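Side-chain contact in flagellar protein (Xanthomonas campestris pv. campestris, PDB 3C12), which is a hook-capping protein probably required for flagellar hook formation, perhaps as a scaffold, and is represented here by its C-terminal domain: residues Val112-Ser116 with Asp117-Leu121. Sequence-based numbering, arbitrary orientation.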
ATOM      1  N   VAL A 112     -18.209  13.264  -0.184  1.00 50.26           N
ATOM      2  CA  VAL A 112     -17.255  13.669  -1.198  1.00 51.26           C
ATOM      3  C   VAL A 112     -17.130  15.184  -1.206  1.00 51.38           C
ATOM      4  O   VAL A 112     -18.118  15.907  -1.045  1.00 50.93           O
ATOM      5  CB  VAL A 112     -17.691  13.175  -2.604  1.00 50.78           C
ATOM      6  CG1 VAL A 112     -17.001  13.988  -3.689  1.00 50.91           C
ATOM      7  CG2 VAL A 112     -17.341  11.709  -2.758  1.00 51.27           C
ATOM      8  N   THR A 113     -15.903  15.659  -1.371  1.00 51.45           N
ATOM      9  CA  THR A 113     -15.654  17.083  -1.422  1.00 51.74           C
ATOM     10  C   THR A 113     -14.923  17.442  -2.700  1.00 53.84           C
ATOM     11  O   THR A 113     -14.029  16.730  -3.157  1.00 53.07           O
ATOM     12  CB  THR A 113     -14.830  17.566  -0.218  1.00 50.42           C
ATOM     13  OG1 THR A 113     -15.642  17.529   0.965  1.00 49.22           O
ATOM     14  CG2 THR A 113     -14.338  18.984  -0.456  1.00 46.47           C
ATOM     15  N   ILE A 114     -15.333  18.556  -3.285  1.00 56.67           N
ATOM     16  CA  ILE A 114     -14.729  19.033  -4.508  1.00 58.41           C
ATOM     17  C   ILE A 114     -14.173  20.415  -4.219  1.00 60.73           C
ATOM     18  O   ILE A 114     -14.921  21.392  -4.081  1.00 61.04           O
ATOM     19  CB  ILE A 114     -15.757  19.122  -5.616  1.00 57.00           C
ATOM     20  CG1 ILE A 114     -16.562  17.821  -5.666  1.00 56.72           C
ATOM     21  CG2 ILE A 114     -15.049  19.373  -6.924  1.00 56.99           C
ATOM     22  CD1 ILE A 114     -17.721  17.849  -6.611  1.00 56.05           C
ATOM     23  N   GLY A 115     -12.850  20.479  -4.099  1.00 63.24           N
ATOM     24  CA  GLY A 115     -12.189  21.736  -3.819  1.00 65.41           C
ATOM     25  C   GLY A 115     -11.366  22.157  -5.013  1.00 67.21           C
ATOM     26  O   GLY A 115     -11.521  21.597  -6.104  1.00 67.06           O
ATOM     27  N   SER A 116     -10.496  23.142  -4.805  1.00 68.72           N
ATOM     28  CA  SER A 116      -9.638  23.644  -5.870  1.00 70.42           C
ATOM     29  C   SER A 116      -8.709  22.555  -6.405  1.00 72.39           C
ATOM     30  O   SER A 116      -8.394  22.527  -7.603  1.00 72.92           O
ATOM     31  CB  SER A 116      -8.808  24.835  -5.365  1.00 69.89           C
ATOM     32  OG  SER A 116      -7.969  24.491  -4.277  1.00 68.60           O
ATOM     33  N   ASP A 117      -8.296  21.646  -5.521  1.00 73.53           N
ATOM     34  CA  ASP A 117      -7.375  20.572  -5.887  1.00 74.44           C
ATOM     35  C   ASP A 117      -8.022  19.291  -6.394  1.00 73.39           C
ATOM     36  O   ASP A 117      -7.418  18.217  -6.305  1.00 73.84           O
ATOM     37  CB  ASP A 117      -6.484  20.217  -4.693  1.00 77.29           C
ATOM     38  CG  ASP A 117      -5.817  21.432  -4.078  1.00 80.03           C
ATOM     39  OD1 ASP A 117      -5.511  22.400  -4.827  1.00 80.38           O
ATOM     40  OD2 ASP A 117      -5.588  21.405  -2.842  1.00 82.20           O
ATOM     41  N   GLY A 118      -9.238  19.392  -6.920  1.00 71.60           N
ATOM     42  CA  GLY A 118      -9.913  18.205  -7.418  1.00 69.06           C
ATOM     43  C   GLY A 118     -10.904  17.630  -6.421  1.00 67.10           C
ATOM     44  O   GLY A 118     -11.178  18.239  -5.379  1.00 67.76           O
ATOM     45  N   LEU A 119     -11.434  16.451  -6.736  1.00 64.78           N
ATOM     46  CA  LEU A 119     -12.414  15.793  -5.882  1.00 62.99           C
ATOM     47  C   LEU A 119     -11.795  14.781  -4.906  1.00 62.54           C
ATOM     48  O   LEU A 119     -10.946  13.963  -5.283  1.00 61.70           O
ATOM     49  CB  LEU A 119     -13.471  15.120  -6.755  1.00 61.48           C
ATOM     50  CG  LEU A 119     -14.671  14.523  -6.024  1.00 62.29           C
ATOM     51  CD1 LEU A 119     -15.792  14.254  -7.027  1.00 61.84           C
ATOM     52  CD2 LEU A 119     -14.268  13.248  -5.306  1.00 61.96           C
ATOM     53  N   TYR A 120     -12.244  14.844  -3.651  1.00 62.24           N
ATOM     54  CA  TYR A 120     -11.757  13.969  -2.592  1.00 61.74           C
ATOM     55  C   TYR A 120     -12.849  13.227  -1.849  1.00 60.08           C
ATOM     56  O   TYR A 120     -13.949  13.740  -1.658  1.00 60.60           O
ATOM     57  CB  TYR A 120     -10.930  14.774  -1.593  1.00 65.14           C
ATOM     58  CG  TYR A 120      -9.679  15.321  -2.224  1.00 69.86           C
ATOM     59  CD1 TYR A 120      -9.729  16.452  -3.048  1.00 71.72           C
ATOM     60  CD2 TYR A 120      -8.463  14.630  -2.110  1.00 71.55           C
ATOM     61  CE1 TYR A 120      -8.599  16.879  -3.762  1.00 74.13           C
ATOM     62  CE2 TYR A 120      -7.328  15.040  -2.815  1.00 73.88           C
ATOM     63  CZ  TYR A 120      -7.404  16.165  -3.647  1.00 75.29           C
ATOM     64  OH  TYR A 120      -6.300  16.544  -4.391  1.00 77.10           O
ATOM     65  N   LEU A 121     -12.540  12.005  -1.433  1.00 58.55           N
ATOM     66  CA  LEU A 121     -13.493  11.194  -0.693  1.00 56.35           C
ATOM     67  C   LEU A 121     -13.140  11.316   0.771  1.00 55.05           C
ATOM     68  O   LEU A 121     -11.964  11.299   1.144  1.00 53.67           O
ATOM     69  CB  LEU A 121     -13.402   9.722  -1.088  1.00 56.44           C
ATOM     70  CG  LEU A 121     -13.282   9.363  -2.561  1.00 57.21           C
ATOM     71  CD1 LEU A 121     -13.615   7.888  -2.724  1.00 57.66           C
ATOM     72  CD2 LEU A 121     -14.231  10.211  -3.384  1.00 58.14           C
TER
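Val112 and Leu119 meet at about a right angle on one face of a β-hairpin with a two-residue loop, a compact example of how diagonal packing knits paired strands together. The Val112 CG1 methyl, anti to the backbone N (chi1 160°), lies 3.3 Å from Leu119 CD2. The other branch, CG2, runs beside Leu121 and reaches its CD2 at 3.5 Å, both side chains pointing the same way. Leu119 also packs against Ile114, the residue directly across from it in a non-hydrogen-bonded pair, with Ile114 CG1 3.8 Å from Leu119 CG. On the other face, the Tyr120 ring extends back toward the turn, and its OH donates a 2.8 Å hydrogen bond to Asp117 O, tying the ring's outer end to the backbone. Between the two faces, the backbones of Thr113 and Tyr120 form a hydrogen-bonded pair, with Thr113 N to Tyr120 O at 2.8 Å and nearly straight. A type I turn from Gly115 to Gly118 closes the hairpin; at its corner Ser116 OG donates a weak hydrogen bond to Asp117 OD1. Within the Tudor-like part of FlgD, the hairpin joins strands 98-115 and 118-123, the latter pairing with strand 127-130 through Leu121 and Ser129, while Val10 and Leu131 touch Val112 and Leu119, respectively.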